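LbaCas13a H328A (C2c2) (Lachnospiraceae bacterium NK4A179, PDB 5WLH) binds a pre-crRNA guide and, as a CRISPR-Cas13a nuclease, probably uses it to find and cleave target RNA. Local coordinates at residues Glu253-Val262 with Ser274-Leu284. Sequence-based numbering, arbitrary orientation.
Sequences EGDGKFAITV and SAEKEAFKKFL. With nucleotides of chain B.
Ile260, on the short strand 258-260, lies against one side of helix 274-284 and runs alongside Lys281, the two side chains pointing opposite ways. Its CG1 meets the aliphatic CD of Lys281 at 3.7 Å. Ile260 CD1 reaches the edge of the Phe280 ring, 3.8 Å from CD2 and near the ring plane, while CG2 packs on Leu284 CD1. Helix 398-417 adds Phe403, stacked on Phe280.

The Lys281 chain starts anti to its backbone nitrogen (chi1 177°), then bends over Ala259 and past Val262. Lys281 NZ and Glu253 OE1, approaching from opposite directions, form a salt bridge; its modelled 2.4 Å is very short, so the exact length is doubtful. Glu278 OE1, from the same helix, lies 3.5 Å from Lys281 NZ and completes the salt-bridge network. Val262 lies across the Glu278 side chain at about a right angle, its CG2 3.5 Å from the carboxylate carbon CD.

Lys277 takes a different course, toward the RNA. Lys277 NZ makes a weak hydrogen bond to Thr261 O, shares a water with that carbonyl, and sits 3.3 Å from OP1 of C12 in RNA chain B. Shortened to alanine, this position would probably cost the C12 phosphate the ammonium beside it and leave the water without one of its partners. The hairpin and helix thus join through an apolar centre, with Lys281 paired to two carboxylates, which probably offset its charge, and Lys277 turned to the guide RNA backbone.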
ATOM      1  N   GLU A 253     -15.759  12.007  24.817  1.00 39.08           N
ATOM      2  CA  GLU A 253     -17.065  12.426  25.308  1.00 46.40           C
ATOM      3  C   GLU A 253     -16.870  13.388  26.479  1.00 55.23           C
ATOM      4  O   GLU A 253     -15.775  13.915  26.685  1.00 60.25           O
ATOM      5  CB  GLU A 253     -17.903  11.216  25.727  1.00 50.09           C
ATOM      6  CG  GLU A 253     -17.995  10.111  24.720  1.00 50.39           C
ATOM      7  CD  GLU A 253     -19.187   9.212  24.978  1.00 53.78           C
ATOM      8  OE1 GLU A 253     -20.238   9.458  24.358  1.00 55.33           O
ATOM      9  OE2 GLU A 253     -19.080   8.263  25.792  1.00 52.63           O
ATOM     10  N   GLY A 254     -17.922  13.602  27.272  1.00 57.96           N
ATOM     11  CA  GLY A 254     -17.829  14.559  28.365  1.00 56.12           C
ATOM     12  C   GLY A 254     -16.824  14.144  29.422  1.00 55.12           C
ATOM     13  O   GLY A 254     -15.993  14.944  29.855  1.00 60.53           O
ATOM     14  N   ASP A 255     -16.875  12.883  29.837  1.00 50.23           N
ATOM     15  CA  ASP A 255     -16.049  12.380  30.926  1.00 52.81           C
ATOM     16  C   ASP A 255     -14.610  12.089  30.515  1.00 50.18           C
ATOM     17  O   ASP A 255     -13.913  11.363  31.236  1.00 49.40           O
ATOM     18  CB  ASP A 255     -16.689  11.120  31.516  1.00 62.68           C
ATOM     19  CG  ASP A 255     -17.357  10.259  30.460  1.00 68.83           C
ATOM     20  OD1 ASP A 255     -17.270  10.611  29.263  1.00 71.22           O
ATOM     21  OD2 ASP A 255     -17.976   9.237  30.827  1.00 69.73           O
ATOM     22  N   GLY A 256     -14.147  12.630  29.388  1.00 45.79           N
ATOM     23  CA  GLY A 256     -12.802  12.331  28.927  1.00 42.13           C
ATOM     24  C   GLY A 256     -12.603  10.875  28.567  1.00 36.67           C
ATOM     25  O   GLY A 256     -11.527  10.319  28.825  1.00 33.21           O
ATOM     26  N   LYS A 257     -13.638  10.231  28.024  1.00 31.09           N
ATOM     27  CA  LYS A 257     -13.580   8.856  27.545  1.00 28.75           C
ATOM     28  C   LYS A 257     -13.709   8.863  26.031  1.00 24.40           C
ATOM     29  O   LYS A 257     -14.534   9.594  25.480  1.00 25.27           O
ATOM     30  CB  LYS A 257     -14.705   8.005  28.135  1.00 29.21           C
ATOM     31  CG  LYS A 257     -14.715   7.951  29.666  1.00 37.68           C
ATOM     32  CD  LYS A 257     -13.355   7.531  30.195  1.00 43.80           C
ATOM     33  CE  LYS A 257     -13.257   7.646  31.712  1.00 52.46           C
ATOM     34  NZ  LYS A 257     -11.900   7.212  32.176  1.00 56.73           N
ATOM     35  N   PHE A 258     -12.899   8.054  25.359  1.00 21.96           N
ATOM     36  CA  PHE A 258     -13.024   7.929  23.911  1.00 20.00           C
ATOM     37  C   PHE A 258     -14.195   7.007  23.586  1.00 24.53           C
ATOM     38  O   PHE A 258     -14.371   5.970  24.225  1.00 23.32           O
ATOM     39  CB  PHE A 258     -11.743   7.337  23.309  1.00 19.69           C
ATOM     40  CG  PHE A 258     -10.637   8.327  23.081  1.00 22.28           C
ATOM     41  CD1 PHE A 258     -10.851   9.492  22.358  1.00 19.79           C
ATOM     42  CD2 PHE A 258      -9.361   8.057  23.548  1.00 19.17           C
ATOM     43  CE1 PHE A 258      -9.809  10.370  22.118  1.00 21.54           C
ATOM     44  CE2 PHE A 258      -8.325   8.929  23.311  1.00 18.50           C
ATOM     45  CZ  PHE A 258      -8.551  10.089  22.593  1.00 21.91           C
ATOM     46  N   ALA A 259     -14.983   7.379  22.578  1.00 23.35           N
ATOM     47  CA  ALA A 259     -16.050   6.519  22.081  1.00 22.05           C
ATOM     48  C   ALA A 259     -16.231   6.792  20.596  1.00 18.68           C
ATOM     49  O   ALA A 259     -15.774   7.821  20.084  1.00 21.51           O
ATOM     50  CB  ALA A 259     -17.361   6.757  22.823  1.00 25.17           C
ATOM     51  N   ILE A 260     -16.933   5.876  19.909  1.00 20.23           N
ATOM     52  CA  ILE A 260     -17.209   6.116  18.493  1.00 18.46           C
ATOM     53  C   ILE A 260     -17.993   7.408  18.372  1.00 22.11           C
ATOM     54  O   ILE A 260     -18.846   7.730  19.212  1.00 23.97           O
ATOM     55  CB  ILE A 260     -17.961   4.939  17.844  1.00 20.20           C
ATOM     56  CG1 ILE A 260     -19.333   4.734  18.519  1.00 23.94           C
ATOM     57  CG2 ILE A 260     -17.073   3.685  17.843  1.00 23.00           C
ATOM     58  CD1 ILE A 260     -20.246   3.734  17.814  1.00 25.42           C
ATOM     59  N   THR A 261     -17.659   8.188  17.354  1.00 21.93           N
ATOM     60  CA  THR A 261     -18.259   9.501  17.182  1.00 24.92           C
ATOM     61  C   THR A 261     -19.716   9.369  16.776  1.00 27.58           C
ATOM     62  O   THR A 261     -20.053   8.540  15.938  1.00 26.09           O
ATOM     63  CB  THR A 261     -17.509  10.269  16.110  1.00 25.68           C
ATOM     64  OG1 THR A 261     -16.107  10.213  16.402  1.00 29.43           O
ATOM     65  CG2 THR A 261     -17.970  11.712  16.074  1.00 27.43           C
ATOM     66  N   VAL A 262     -20.574  10.197  17.368  1.00 25.32           N
ATOM     67  CA  VAL A 262     -21.992  10.255  17.027  1.00 27.99           C
ATOM     68  C   VAL A 262     -22.268  11.610  16.390  1.00 29.95           C
ATOM     69  O   VAL A 262     -21.901  12.650  16.947  1.00 28.71           O
ATOM     70  CB  VAL A 262     -22.891  10.046  18.259  1.00 28.18           C
ATOM     71  CG1 VAL A 262     -24.372  10.130  17.841  1.00 28.53           C
ATOM     72  CG2 VAL A 262     -22.578   8.713  18.987  1.00 26.33           C
ATOM     73  N   SER A 274     -28.611   9.502  14.456  1.00 25.23           N
ATOM     74  CA  SER A 274     -27.750   9.672  15.623  1.00 28.37           C
ATOM     75  C   SER A 274     -28.194   8.783  16.777  1.00 26.96           C
ATOM     76  O   SER A 274     -27.360   8.232  17.502  1.00 27.22           O
ATOM     77  CB  SER A 274     -27.741  11.139  16.053  1.00 33.89           C
ATOM     78  OG  SER A 274     -26.925  11.902  15.176  1.00 45.32           O
ATOM     79  N   ALA A 275     -29.504   8.639  16.975  1.00 28.30           N
ATOM     80  CA  ALA A 275     -29.986   7.811  18.078  1.00 27.71           C
ATOM     81  C   ALA A 275     -29.656   6.343  17.850  1.00 27.41           C
ATOM     82  O   ALA A 275     -29.312   5.621  18.799  1.00 25.79           O
ATOM     83  CB  ALA A 275     -31.490   8.005  18.266  1.00 34.40           C
ATOM     84  N   GLU A 276     -29.733   5.886  16.596  1.00 25.79           N
ATOM     85  CA  GLU A 276     -29.326   4.518  16.305  1.00 24.76           C
ATOM     86  C   GLU A 276     -27.846   4.336  16.586  1.00 23.63           C
ATOM     87  O   GLU A 276     -27.427   3.299  17.111  1.00 25.39           O
ATOM     88  CB  GLU A 276     -29.652   4.169  14.856  1.00 24.50           C
ATOM     89  CG  GLU A 276     -31.166   4.036  14.613  1.00 28.33           C
ATOM     90  CD  GLU A 276     -31.504   3.657  13.180  1.00 34.97           C
ATOM     91  OE1 GLU A 276     -30.641   3.059  12.505  1.00 33.78           O
ATOM     92  OE2 GLU A 276     -32.638   3.955  12.732  1.00 28.35           O
ATOM     93  N   LYS A 277     -27.041   5.335  16.217  1.00 23.09           N
ATOM     94  CA  LYS A 277     -25.600   5.274  16.442  1.00 24.81           C
ATOM     95  C   LYS A 277     -25.282   5.241  17.933  1.00 24.73           C
ATOM     96  O   LYS A 277     -24.440   4.448  18.390  1.00 22.40           O
ATOM     97  CB  LYS A 277     -24.941   6.483  15.781  1.00 25.45           C
ATOM     98  CG  LYS A 277     -23.419   6.495  15.884  1.00 32.35           C
ATOM     99  CD  LYS A 277     -22.816   5.321  15.158  1.00 31.19           C
ATOM    100  CE  LYS A 277     -21.446   5.684  14.575  1.00 31.44           C
ATOM    101  NZ  LYS A 277     -21.514   6.683  13.466  1.00 33.22           N
ATOM    102  N   GLU A 278     -25.946   6.096  18.709  1.00 26.36           N
ATOM    103  CA  GLU A 278     -25.780   6.042  20.164  1.00 27.98           C
ATOM    104  C   GLU A 278     -26.142   4.667  20.705  1.00 24.60           C
ATOM    105  O   GLU A 278     -25.522   4.182  21.655  1.00 26.74           O
ATOM    106  CB  GLU A 278     -26.631   7.121  20.834  1.00 31.54           C
ATOM    107  CG  GLU A 278     -26.139   8.554  20.642  1.00 38.52           C
ATOM    108  CD  GLU A 278     -24.956   8.937  21.534  1.00 38.18           C
ATOM    109  OE1 GLU A 278     -24.450   8.090  22.297  1.00 36.91           O
ATOM    110  OE2 GLU A 278     -24.530  10.114  21.470  1.00 44.51           O
ATOM    111  N   ALA A 279     -27.150   4.018  20.116  1.00 22.19           N
ATOM    112  CA  ALA A 279     -27.527   2.695  20.589  1.00 25.12           C
ATOM    113  C   ALA A 279     -26.412   1.702  20.327  1.00 24.27           C
ATOM    114  O   ALA A 279     -26.135   0.831  21.160  1.00 21.96           O
ATOM    115  CB  ALA A 279     -28.821   2.215  19.918  1.00 24.76           C
ATOM    116  N   PHE A 280     -25.749   1.828  19.176  1.00 23.06           N
ATOM    117  CA  PHE A 280     -24.655   0.921  18.875  1.00 24.24           C
ATOM    118  C   PHE A 280     -23.447   1.217  19.753  1.00 22.35           C
ATOM    119  O   PHE A 280     -22.739   0.297  20.168  1.00 22.20           O
ATOM    120  CB  PHE A 280     -24.269   1.012  17.397  1.00 22.93           C
ATOM    121  CG  PHE A 280     -23.177   0.055  17.026  1.00 24.42           C
ATOM    122  CD1 PHE A 280     -23.435  -1.302  16.942  1.00 25.81           C
ATOM    123  CD2 PHE A 280     -21.881   0.501  16.841  1.00 24.16           C
ATOM    124  CE1 PHE A 280     -22.438  -2.202  16.638  1.00 23.99           C
ATOM    125  CE2 PHE A 280     -20.871  -0.404  16.537  1.00 22.06           C
ATOM    126  CZ  PHE A 280     -21.146  -1.746  16.429  1.00 22.66           C
ATOM    127  N   LYS A 281     -23.191   2.495  20.034  1.00 23.81           N
ATOM    128  CA  LYS A 281     -22.154   2.843  21.004  1.00 24.86           C
ATOM    129  C   LYS A 281     -22.386   2.130  22.330  1.00 23.92           C
ATOM    130  O   LYS A 281     -21.440   1.633  22.964  1.00 23.32           O
ATOM    131  CB  LYS A 281     -22.138   4.359  21.201  1.00 25.99           C
ATOM    132  CG  LYS A 281     -21.156   4.832  22.242  1.00 30.85           C
ATOM    133  CD  LYS A 281     -20.530   6.132  21.773  1.00 39.65           C
ATOM    134  CE  LYS A 281     -21.349   7.319  22.179  1.00 43.36           C
ATOM    135  NZ  LYS A 281     -21.321   7.466  23.651  1.00 50.88           N
ATOM    136  N   LYS A 282     -23.649   2.038  22.751  1.00 25.23           N
ATOM    137  CA  LYS A 282     -23.959   1.312  23.974  1.00 22.88           C
ATOM    138  C   LYS A 282     -23.725  -0.180  23.795  1.00 24.35           C
ATOM    139  O   LYS A 282     -23.224  -0.842  24.706  1.00 23.23           O
ATOM    140  CB  LYS A 282     -25.399   1.590  24.419  1.00 24.05           C
ATOM    141  CG  LYS A 282     -25.798   0.743  25.634  1.00 29.57           C
ATOM    142  CD  LYS A 282     -27.024   1.300  26.338  1.00 39.25           C
ATOM    143  CE  LYS A 282     -27.506   0.338  27.420  1.00 44.18           C
ATOM    144  NZ  LYS A 282     -28.418  -0.697  26.859  1.00 46.74           N
ATOM    145  N   PHE A 283     -24.059  -0.722  22.617  1.00 24.09           N
ATOM    146  CA  PHE A 283     -23.727  -2.110  22.320  1.00 24.85           C
ATOM    147  C   PHE A 283     -22.239  -2.373  22.515  1.00 24.31           C
ATOM    148  O   PHE A 283     -21.850  -3.395  23.089  1.00 23.32           O
ATOM    149  CB  PHE A 283     -24.150  -2.466  20.890  1.00 23.47           C
ATOM    150  CG  PHE A 283     -23.734  -3.844  20.447  1.00 24.85           C
ATOM    151  CD1 PHE A 283     -22.503  -4.065  19.831  1.00 22.73           C
ATOM    152  CD2 PHE A 283     -24.585  -4.917  20.606  1.00 23.93           C
ATOM    153  CE1 PHE A 283     -22.134  -5.325  19.421  1.00 23.29           C
ATOM    154  CE2 PHE A 283     -24.225  -6.182  20.191  1.00 23.92           C
ATOM    155  CZ  PHE A 283     -22.989  -6.395  19.601  1.00 27.94           C
ATOM    156  N   LEU A 284     -21.385  -1.493  21.979  1.00 22.94           N
ATOM    157  CA  LEU A 284     -19.945  -1.729  22.080  1.00 19.67           C
ATOM    158  C   LEU A 284     -19.491  -1.726  23.528  1.00 21.28           C
ATOM    159  O   LEU A 284     -18.619  -2.512  23.919  1.00 21.39           O
ATOM    160  CB  LEU A 284     -19.175  -0.670  21.303  1.00 22.24           C
ATOM    161  CG  LEU A 284     -19.202  -0.788  19.791  1.00 19.12           C
ATOM    162  CD1 LEU A 284     -18.440   0.428  19.240  1.00 20.09           C
ATOM    163  CD2 LEU A 284     -18.585  -2.113  19.309  1.00 23.70           C
TER
ATOM    164  P     C B  12     -21.091   9.216  10.622  1.00 22.09           P
ATOM    165  OP1   C B  12     -21.380   9.601  12.037  1.00 22.91           O
ATOM    166  OP2   C B  12     -21.780   8.086   9.946  1.00 24.00           O
ATOM    167  O5'   C B  12     -21.253  10.488   9.688  1.00 23.77           O
ATOM    168  C5'   C B  12     -20.763  11.748  10.106  1.00 24.46           C
ATOM    169  C4'   C B  12     -21.022  12.787   9.052  1.00 22.53           C
ATOM    170  O4'   C B  12     -20.223  12.496   7.878  1.00 21.90           O
ATOM    171  C3'   C B  12     -22.447  12.821   8.508  1.00 24.15           C
ATOM    172  O3'   C B  12     -23.379  13.475   9.359  1.00 25.74           O
ATOM    173  C2'   C B  12     -22.250  13.506   7.175  1.00 23.13           C
ATOM    174  O2'   C B  12     -22.004  14.886   7.375  1.00 26.01           O
ATOM    175  C1'   C B  12     -20.954  12.857   6.710  1.00 20.93           C
ATOM    176  N1    C B  12     -21.253  11.650   5.910  1.00 19.16           N
ATOM    177  C2    C B  12     -21.622  11.886   4.583  1.00 24.38           C
ATOM    178  O2    C B  12     -21.641  13.049   4.147  1.00 22.58           O
ATOM    179  N3    C B  12     -21.919  10.841   3.800  1.00 21.75           N
ATOM    180  C4    C B  12     -21.890   9.607   4.311  1.00 22.60           C
ATOM    181  N4    C B  12     -22.217   8.618   3.473  1.00 21.70           N
ATOM    182  C5    C B  12     -21.539   9.316   5.675  1.00 20.18           C
ATOM    183  C6    C B  12     -21.252  10.382   6.440  1.00 21.69           C
TER
HETATM  184  O   HOH W   1     -18.812   7.807  13.542  1.00 27.28           O